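Local coordinates for protein pseudoazurin (Methylobacterium extorquens, PDB 1PMY) that binds one copper ion and probably shuttles electrons in the periplasm, as blue copper proteins of the plastocyanin/azurin family do, at residues A4-N9 and K32-D37; G39-T44 and V56-G61; E71-F76 and D97-A102. All coordinates share one frame; numbering follows the deposited sequence.

Contact 1. Residues A4-N9 and K32-D37; sequences AVKMLN and KFLPTD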
loop_
_atom_site.group_PDB
_atom_site.type_symbol
_atom_site.label_atom_id
_atom_site.label_comp_id
_atom_site.label_asym_id
_atom_site.label_seq_id
_atom_site.Cartn_x
_atom_site.Cartn_y
_atom_site.Cartn_z
ATOM N N ALA A 4 5.015 10.541 -4.478
ATOM C CA ALA A 4 4.332 9.940 -5.623
ATOM C C ALA A 4 4.757 8.459 -5.713
ATOM O O ALA A 4 5.948 8.141 -5.705
ATOM C CB ALA A 4 4.893 10.707 -6.887
ATOM N N VAL A 5 3.758 7.677 -6.016
ATOM C CA VAL A 5 3.762 6.270 -6.252
ATOM C C VAL A 5 3.015 6.024 -7.589
ATOM O O VAL A 5 1.897 6.537 -7.778
ATOM C CB VAL A 5 2.980 5.541 -5.096
ATOM C CG1 VAL A 5 2.872 4.024 -5.412
ATOM C CG2 VAL A 5 3.785 5.752 -3.822
ATOM N N LYS A 6 3.728 5.321 -8.442
ATOM C CA LYS A 6 3.271 4.929 -9.757
ATOM C C LYS A 6 2.546 3.549 -9.727
ATOM O O LYS A 6 3.032 2.627 -9.083
ATOM C CB LYS A 6 4.372 4.758 -10.782
ATOM C CG LYS A 6 5.548 5.644 -10.882
ATOM C CD LYS A 6 5.555 7.107 -10.700
ATOM C CE LYS A 6 5.343 7.688 -9.312
ATOM N NZ LYS A 6 6.530 7.295 -8.412
ATOM N N MET A 7 1.476 3.468 -10.484
ATOM C CA MET A 7 0.698 2.199 -10.680
ATOM C C MET A 7 1.124 1.633 -12.045
ATOM O O MET A 7 0.808 2.247 -13.091
ATOM C CB MET A 7 -0.791 2.575 -10.578
ATOM C CG MET A 7 -0.969 3.102 -9.140
ATOM S SD MET A 7 -2.762 3.370 -8.833
ATOM C CE MET A 7 -3.006 4.646 -10.061
ATOM N N LEU A 8 1.857 0.557 -11.992
ATOM C CA LEU A 8 2.472 -0.025 -13.209
ATOM C C LEU A 8 2.095 -1.476 -13.534
ATOM O O LEU A 8 1.922 -2.309 -12.700
ATOM C CB LEU A 8 4.009 -0.021 -13.030
ATOM C CG LEU A 8 4.710 1.292 -12.798
ATOM C CD1 LEU A 8 6.058 1.109 -12.113
ATOM C CD2 LEU A 8 4.768 2.152 -14.001
ATOM N N ASN A 9 1.994 -1.646 -14.851
ATOM C CA ASN A 9 1.818 -3.009 -15.414
ATOM C C ASN A 9 3.125 -3.811 -15.207
ATOM O O ASN A 9 3.053 -5.057 -14.961
ATOM C CB ASN A 9 1.455 -2.935 -16.885
ATOM C CG ASN A 9 0.097 -2.418 -17.175
ATOM O OD1 ASN A 9 -0.768 -2.216 -16.250
ATOM N ND2 ASN A 9 -0.226 -2.274 -18.455
ATOM N N LYS A 32 0.527 10.668 -3.615
ATOM C CA LYS A 32 -0.263 10.814 -4.869
ATOM C C LYS A 32 0.066 9.529 -5.674
ATOM O O LYS A 32 1.236 9.224 -6.084
ATOM C CB LYS A 32 0.230 12.045 -5.628
ATOM C CG LYS A 32 -0.621 12.345 -6.875
ATOM C CD LYS A 32 -0.054 13.640 -7.566
ATOM C CE LYS A 32 -0.881 14.858 -7.150
ATOM N NZ LYS A 32 -2.185 14.905 -7.923
ATOM N N PHE A 33 -0.937 8.749 -5.970
ATOM C CA PHE A 33 -0.807 7.487 -6.739
ATOM C C PHE A 33 -1.066 7.921 -8.222
ATOM O O PHE A 33 -2.085 8.545 -8.412
ATOM C CB PHE A 33 -1.941 6.496 -6.343
ATOM C CG PHE A 33 -1.643 5.917 -4.961
ATOM C CD1 PHE A 33 -0.836 4.845 -4.830
ATOM C CD2 PHE A 33 -2.250 6.574 -3.837
ATOM C CE1 PHE A 33 -0.541 4.335 -3.573
ATOM C CE2 PHE A 33 -2.068 6.000 -2.581
ATOM C CZ PHE A 33 -1.176 4.917 -2.443
ATOM N N LEU A 34 -0.074 7.617 -9.054
ATOM C CA LEU A 34 -0.146 8.049 -10.463
ATOM C C LEU A 34 -0.524 6.914 -11.389
ATOM O O LEU A 34 0.181 5.919 -11.373
ATOM C CB LEU A 34 1.275 8.598 -10.784
ATOM C CG LEU A 34 1.619 9.907 -10.019
ATOM C CD1 LEU A 34 3.099 10.186 -10.240
ATOM C CD2 LEU A 34 0.709 11.024 -10.418
ATOM N N PRO A 35 -1.541 7.162 -12.217
ATOM C CA PRO A 35 -1.977 6.155 -13.181
ATOM C C PRO A 35 -1.023 6.087 -14.362
ATOM O O PRO A 35 -1.476 6.266 -15.510
ATOM C CB PRO A 35 -3.412 6.636 -13.525
ATOM C CG PRO A 35 -3.263 8.160 -13.509
ATOM C CD PRO A 35 -2.365 8.411 -12.267
ATOM N N THR A 36 0.210 5.742 -14.179
ATOM C CA THR A 36 1.264 5.569 -15.178
ATOM C C THR A 36 0.705 4.694 -16.271
ATOM O O THR A 36 0.777 4.925 -17.505
ATOM C CB THR A 36 2.653 5.098 -14.666
ATOM O OG1 THR A 36 3.007 5.855 -13.481
ATOM C CG2 THR A 36 3.794 5.212 -15.737
ATOM N N ASP A 37 0.177 3.558 -15.800
ATOM C CA ASP A 37 -0.539 2.619 -16.676
ATOM C C ASP A 37 -1.993 2.691 -16.166
ATOM O O ASP A 37 -2.255 2.963 -14.988
ATOM C CB ASP A 37 0.020 1.221 -16.598
ATOM C CG ASP A 37 1.394 1.060 -17.244
ATOM O OD1 ASP A 37 1.541 1.500 -18.380
ATOM O OD2 ASP A 37 2.276 0.429 -16.696
#

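Contact 2. Residues G39-T44 and V56-G61; sequences GHNVET and VKTTVG. With CU (copper (II) ion), chain B.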
loop_
_atom_site.group_PDB
_atom_site.type_symbol
_atom_site.label_atom_id
_atom_site.label_comp_id
_atom_site.label_asym_id
_atom_site.label_seq_id
_atom_site.Cartn_x
_atom_site.Cartn_y
_atom_site.Cartn_z
ATOM N N GLY A 39 -5.935 1.203 -15.577
ATOM C CA GLY A 39 -6.518 -0.054 -15.059
ATOM C C GLY A 39 -6.070 -0.406 -13.625
ATOM O O GLY A 39 -6.265 -1.576 -13.290
ATOM N N HIS A 40 -5.504 0.496 -12.913
ATOM C CA HIS A 40 -5.089 0.244 -11.508
ATOM C C HIS A 40 -5.870 1.111 -10.549
ATOM O O HIS A 40 -6.329 2.194 -10.960
ATOM C CB HIS A 40 -3.586 0.348 -11.359
ATOM C CG HIS A 40 -2.778 -0.510 -12.245
ATOM N ND1 HIS A 40 -2.568 -1.864 -12.251
ATOM C CD2 HIS A 40 -2.042 -0.056 -13.340
ATOM C CE1 HIS A 40 -1.775 -2.228 -13.212
ATOM N NE2 HIS A 40 -1.426 -1.149 -13.862
ATOM N N ASN A 41 -5.997 0.638 -9.299
ATOM C CA ASN A 41 -6.593 1.516 -8.240
ATOM C C ASN A 41 -5.773 1.223 -6.957
ATOM O O ASN A 41 -4.868 0.384 -6.953
ATOM C CB ASN A 41 -8.057 1.502 -8.047
ATOM C CG ASN A 41 -8.589 0.263 -7.301
ATOM O OD1 ASN A 41 -7.782 -0.704 -7.232
ATOM N ND2 ASN A 41 -9.710 0.528 -6.654
ATOM N N VAL A 42 -6.311 1.798 -5.892
ATOM C CA VAL A 42 -5.775 1.611 -4.542
ATOM C C VAL A 42 -6.981 1.385 -3.583
ATOM O O VAL A 42 -8.022 2.093 -3.612
ATOM C CB VAL A 42 -5.015 2.928 -4.109
ATOM C CG1 VAL A 42 -4.316 2.587 -2.762
ATOM C CG2 VAL A 42 -3.843 3.184 -5.104
ATOM N N GLU A 43 -6.802 0.348 -2.788
ATOM C CA GLU A 43 -7.903 0.038 -1.814
ATOM C C GLU A 43 -7.275 -0.528 -0.576
ATOM O O GLU A 43 -6.286 -1.334 -0.617
ATOM C CB GLU A 43 -8.953 -0.921 -2.387
ATOM C CG GLU A 43 -10.080 -1.315 -1.434
ATOM C CD GLU A 43 -11.219 -2.109 -2.005
ATOM O OE1 GLU A 43 -11.168 -2.313 -3.211
ATOM O OE2 GLU A 43 -12.168 -2.468 -1.304
ATOM N N THR A 44 -7.858 -0.120 0.531
ATOM C CA THR A 44 -7.361 -0.664 1.845
ATOM C C THR A 44 -7.486 -2.230 1.815
ATOM O O THR A 44 -8.492 -2.740 1.246
ATOM C CB THR A 44 -8.402 -0.161 2.935
ATOM O OG1 THR A 44 -8.303 1.292 2.942
ATOM C CG2 THR A 44 -8.223 -0.768 4.345
ATOM N N VAL A 56 -10.044 3.408 2.224
ATOM C CA VAL A 56 -9.724 4.019 0.918
ATOM C C VAL A 56 -10.140 3.056 -0.200
ATOM O O VAL A 56 -9.859 1.841 -0.076
ATOM C CB VAL A 56 -8.174 4.242 0.868
ATOM C CG1 VAL A 56 -7.686 4.728 -0.499
ATOM C CG2 VAL A 56 -7.732 5.121 2.015
ATOM N N LYS A 57 -10.793 3.619 -1.197
ATOM C CA LYS A 57 -11.193 2.862 -2.364
ATOM C C LYS A 57 -11.320 3.916 -3.505
ATOM O O LYS A 57 -12.285 4.600 -3.650
ATOM C CB LYS A 57 -12.517 2.104 -2.289
ATOM C CG LYS A 57 -12.517 1.135 -3.458
ATOM C CD LYS A 57 -13.676 0.779 -4.199
ATOM C CE LYS A 57 -15.008 0.441 -3.677
ATOM N NZ LYS A 57 -16.073 1.167 -4.510
ATOM N N THR A 58 -10.276 3.902 -4.337
ATOM C CA THR A 58 -10.154 4.842 -5.431
ATOM C C THR A 58 -10.753 4.282 -6.717
ATOM O O THR A 58 -10.979 3.106 -6.813
ATOM C CB THR A 58 -8.678 5.422 -5.603
ATOM O OG1 THR A 58 -7.757 4.370 -6.061
ATOM C CG2 THR A 58 -8.203 5.939 -4.203
ATOM N N THR A 59 -10.958 5.214 -7.636
ATOM C CA THR A 59 -11.485 4.882 -8.986
ATOM C C THR A 59 -10.338 4.519 -9.902
ATOM O O THR A 59 -9.199 5.024 -9.992
ATOM C CB THR A 59 -12.224 6.156 -9.575
ATOM O OG1 THR A 59 -13.273 6.443 -8.623
ATOM C CG2 THR A 59 -12.735 5.821 -10.993
ATOM N N VAL A 60 -10.636 3.352 -10.533
ATOM C CA VAL A 60 -9.690 2.763 -11.463
ATOM C C VAL A 60 -9.246 3.746 -12.587
ATOM O O VAL A 60 -10.108 4.427 -13.168
ATOM C CB VAL A 60 -10.175 1.406 -11.918
ATOM C CG1 VAL A 60 -9.276 0.900 -13.073
ATOM C CG2 VAL A 60 -10.254 0.342 -10.856
ATOM N N GLY A 61 -7.951 3.771 -12.792
ATOM C CA GLY A 61 -7.345 4.601 -13.851
ATOM C C GLY A 61 -7.230 6.085 -13.559
ATOM O O GLY A 61 -6.786 6.854 -14.452
HETATM CU CU CU B . -3.464 -2.914 -10.711
#

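Contact 3. Residues E71-F76 and D97-A102; sequences EGVYGF and DNLEAA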
loop_
_atom_site.group_PDB
_atom_site.type_symbol
_atom_site.label_atom_id
_atom_site.label_comp_id
_atom_site.label_asym_id
_atom_site.label_seq_id
_atom_site.Cartn_x
_atom_site.Cartn_y
_atom_site.Cartn_z
ATOM N N GLU A 71 -0.821 7.377 12.849
ATOM C CA GLU A 71 0.459 6.620 12.669
ATOM C C GLU A 71 0.210 5.103 12.676
ATOM O O GLU A 71 -0.801 4.625 13.256
ATOM C CB GLU A 71 1.381 6.949 13.844
ATOM C CG GLU A 71 1.800 8.454 13.850
ATOM C CD GLU A 71 2.948 8.615 14.829
ATOM O OE1 GLU A 71 3.608 7.709 15.297
ATOM O OE2 GLU A 71 3.186 9.764 15.098
ATOM N N GLY A 72 1.106 4.366 12.061
ATOM C CA GLY A 72 0.949 2.897 12.006
ATOM C C GLY A 72 1.234 2.378 10.597
ATOM O O GLY A 72 1.781 3.080 9.752
ATOM N N VAL A 73 0.919 1.109 10.415
ATOM C CA VAL A 73 1.167 0.295 9.261
ATOM C C VAL A 73 -0.118 0.076 8.442
ATOM O O VAL A 73 -1.183 -0.235 9.029
ATOM C CB VAL A 73 1.669 -1.127 9.766
ATOM C CG1 VAL A 73 2.088 -2.008 8.605
ATOM C CG2 VAL A 73 2.951 -0.852 10.627
ATOM N N TYR A 74 -0.014 0.392 7.157
ATOM C CA TYR A 74 -1.189 0.309 6.244
ATOM C C TYR A 74 -0.842 -0.655 5.090
ATOM O O TYR A 74 0.295 -0.522 4.561
ATOM C CB TYR A 74 -1.350 1.685 5.609
ATOM C CG TYR A 74 -1.834 2.768 6.538
ATOM C CD1 TYR A 74 -0.937 3.374 7.450
ATOM C CD2 TYR A 74 -3.167 3.156 6.520
ATOM C CE1 TYR A 74 -1.452 4.427 8.257
ATOM C CE2 TYR A 74 -3.654 4.169 7.355
ATOM C CZ TYR A 74 -2.756 4.806 8.233
ATOM O OH TYR A 74 -3.220 5.857 8.995
ATOM N N GLY A 75 -1.774 -1.512 4.696
ATOM C CA GLY A 75 -1.498 -2.347 3.494
ATOM C C GLY A 75 -2.610 -1.917 2.470
ATOM O O GLY A 75 -3.748 -1.665 2.972
ATOM N N PHE A 76 -2.110 -1.785 1.253
ATOM C CA PHE A 76 -3.072 -1.393 0.193
ATOM C C PHE A 76 -2.895 -2.413 -0.948
ATOM O O PHE A 76 -1.787 -2.856 -1.162
ATOM C CB PHE A 76 -2.732 0.005 -0.367
ATOM C CG PHE A 76 -2.959 1.147 0.592
ATOM C CD1 PHE A 76 -4.270 1.478 0.862
ATOM C CD2 PHE A 76 -1.889 1.730 1.296
ATOM C CE1 PHE A 76 -4.536 2.493 1.796
ATOM C CE2 PHE A 76 -2.135 2.793 2.177
ATOM C CZ PHE A 76 -3.458 3.119 2.409
ATOM N N ASP A 97 1.707 -0.171 16.885
ATOM C CA ASP A 97 0.608 -0.857 17.591
ATOM C C ASP A 97 -0.049 -1.918 16.719
ATOM O O ASP A 97 -0.314 -3.013 17.260
ATOM C CB ASP A 97 -0.455 0.106 18.126
ATOM C CG ASP A 97 -0.043 1.114 19.134
ATOM O OD1 ASP A 97 1.117 1.173 19.600
ATOM O OD2 ASP A 97 -0.926 1.934 19.511
ATOM N N ASN A 98 -0.328 -1.651 15.441
ATOM C CA ASN A 98 -0.973 -2.572 14.550
ATOM C C ASN A 98 -0.080 -3.460 13.710
ATOM O O ASN A 98 -0.521 -4.240 12.807
ATOM C CB ASN A 98 -2.091 -1.906 13.738
ATOM C CG ASN A 98 -1.406 -1.143 12.557
ATOM O OD1 ASN A 98 -0.476 -0.359 12.744
ATOM N ND2 ASN A 98 -1.896 -1.446 11.364
ATOM N N LEU A 99 1.230 -3.393 13.894
ATOM C CA LEU A 99 2.160 -4.276 13.117
ATOM C C LEU A 99 1.871 -5.779 13.239
ATOM O O LEU A 99 1.832 -6.415 12.190
ATOM C CB LEU A 99 3.582 -3.947 13.649
ATOM C CG LEU A 99 4.690 -4.638 12.851
ATOM C CD1 LEU A 99 4.657 -4.421 11.390
ATOM C CD2 LEU A 99 6.001 -3.987 13.447
ATOM N N GLU A 100 1.740 -6.337 14.396
ATOM C CA GLU A 100 1.531 -7.825 14.527
ATOM C C GLU A 100 0.211 -8.161 13.867
ATOM O O GLU A 100 0.139 -9.197 13.165
ATOM C CB GLU A 100 1.526 -8.166 16.030
ATOM C CG GLU A 100 1.249 -9.647 16.382
ATOM C CD GLU A 100 2.132 -10.665 15.752
ATOM O OE1 GLU A 100 3.263 -10.402 15.303
ATOM O OE2 GLU A 100 1.579 -11.807 15.653
ATOM N N ALA A 101 -0.823 -7.340 14.060
ATOM C CA ALA A 101 -2.103 -7.525 13.408
ATOM C C ALA A 101 -2.008 -7.521 11.875
ATOM O O ALA A 101 -2.586 -8.368 11.149
ATOM C CB ALA A 101 -3.225 -6.653 13.928
ATOM N N ALA A 102 -1.298 -6.505 11.381
ATOM C CA ALA A 102 -1.228 -6.287 9.892
ATOM C C ALA A 102 -0.427 -7.411 9.250
ATOM O O ALA A 102 -0.818 -7.914 8.158
ATOM C CB ALA A 102 -0.691 -4.932 9.542
HETATM O O HOH W 1 -0.327 1.842 15.248
#

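Contact 1. Residues A4-N9 and K32-D37
Val5 O is gripped twice from strand 32-34: Leu34 N donates to Val5 O at 2.6 Å, in the carbonyl plane. Phe33 CA adds a C-H...O contact to Val5 O at 3.0 Å. The strands run parallel, with 28° between their directions, and Val5 N and Met7 N donate in turn to Lys32 O and Leu34 O. Past the bridge of Lys6 with Leu34 the chain bends through an inverse gamma turn centred on Pro35, yet Asp37 N still reaches Met7 O at 3.1 Å. The carboxylate of Asp37 closes this end. Its OD2 accepts Asn9 N at 2.8 Å on the anti side, 25° out of the carboxylate plane, and the carboxylate also stacks on the Asn9 amide, the two planes 21° apart. An alanine in place of Asp37 would probably leave Asn9 N without that acceptor and the Asn9 amide without its stacked partner, freer to turn away from His40, a copper ligand to which Asn9 OD1 is weakly hydrogen-bonded. On the face that carries Val5 and Phe33, Val5 CG1 lies obliquely against the Phe33 ring, 3.8 Å from Phe33 CD1, and Met7 crosses Phe33 while Met7 CE rests 3.6 Å from Pro35 CA. On the Ala4, Lys6 and Leu34 side, Lys6 is bent at chi2, chi3 and chi4; Lys6 CE packs tightly on Leu34 CD1 at 3.5 Å, and Lys6 NZ curls back above the plane of the Ala4 carbonyl to a bond of 2.9 Å with Ala4 O. The pair lies inside the sheet: strand 17-25 flanks 2-8, with Phe18 against Val5 and Met7, and strand 64-67 flanks 30-34, Val66 touching Phe33. Just before strand 64-67, Glu63 forms a salt bridge with Lys32 NZ.

Contact 2. Residues G39-T44 and V56-G61
The carboxamide of Asn41 is the flat group that joins the two segments. Val60 CG2 crosses it obliquely on one side, at the CB end of the group, 3.8 Å from Asn41 CB. At the edge, Asn41 ND2 donates to Thr58 O at 2.9 Å, the acceptor only 4° out of the amide plane. A chi1 of 76° places CG between the backbone N and the carbonyl carbon, and from there the amide reaches Thr58 O. The other end of the group is used too, since OD1 takes the backbone N-H of Ala79, so the rotation of the amide is fixed from both ends. CB of His40 points away from 56-61, and its ring binds copper, His40 ND1 lying 2.1 Å from the ion. The ring of His81, also a copper ligand, meets that of His40 with the planes at about 60°. His40 O accepts Gly61 N at 2.9 Å. Threonine hydroxyls stand in for peptide oxygens in this irregular antiparallel pairing. Thr58 OG1 accepts Val42 N at 3.0 Å, and Thr58 N returns a bond to Val42 O. Further on, Thr44 OG1 takes Val56 N at 2.8 Å and Thr44 N donates to Val56 O. Glu43 and Lys57 run side by side through their carbons, but their charged ends stay apart, and Glu43 OE2 bonds to Tyr55 OH instead. The pairing belongs to the cupredoxin fold, where it carries one ligand of the copper site formed by His40, Cys78, His81 and Met86.

Contact 3. Residues E71-F76 and D97-A102
Val73 points its CB toward 97-102 and passes the side-chain amide of Asn98 obliquely, Val73 CB lying 3.7 Å from Asn98 OD1, and then divides its two methyls over the start of the helix. Val73 CG1, anti to the backbone N at a chi1 of -174°, reaches Ala102 CB at 4.1 Å; Val73 CG2, anti to the carbonyl carbon, lies 4.0 Å from Leu99 CD1. The valine thus rests on the first turn of the helix, a turn closed by the backbone bond from Ala102 N to Asn98 O. Asn98 grips the main chain of Val73. Its OD1 accepts Val73 N at 3.1 Å, in the carbonyl plane and on a lone pair, with an N-H...O angle of 177°. Its ND2 gives a hydrogen back to Val73 O at 2.7 Å, and that oxygen lies 5° out of the amide plane. One carboxamide therefore satisfies both the N-H and the C=O of one residue and is itself held flat at two points, pairing with the strand much as a neighbouring strand would. The strand backbone allows this approach at Gly72, whose CA comes 3.6 Å from Asn98 OD1: a beta carbon there would press within 2.9 Å of Asn98 OD1. A water adds a weak link between Glu71 O and Asn98 N. On the other edge of strand 72-77, Gly72 and Tyr74 are hydrogen-bonded to Val92 and Val90 of strand 87-92; on the edge that Asn98 uses, Gly75 is backbone-bonded to Ile45, just after strand 43-44. Leu89 of strand 87-92 and Phe119 of helix 109-120 also press on Val73, and Phe119 touches Leu99, so the short helix, the strand and the longer helix meet around this valine.

In the fold
Contacts 1 and 2 share the copper end of the sheet and touch directly, Phe33 packing on Val42, whereas contact 3 lies on the opposite side of the chain's centre, the centres of contacts 1 and 3 about 22 Å apart. Contacts 1 and 2 are partly buried, with exposed residues among those that touch; contact 3 is smaller but buried. Their chemistry follows their place: contact 1 is a parallel strand pair that ends in a turn and a carboxylate bond, contact 2 a strand-to-loop pairing in which hydroxyls and an amide supplement backbone bonds, and contact 3 a strand joined to a helix start through one asparagine. Phe76, on strand 72-77, packs on residues of contact 2 and so bridges the two regions.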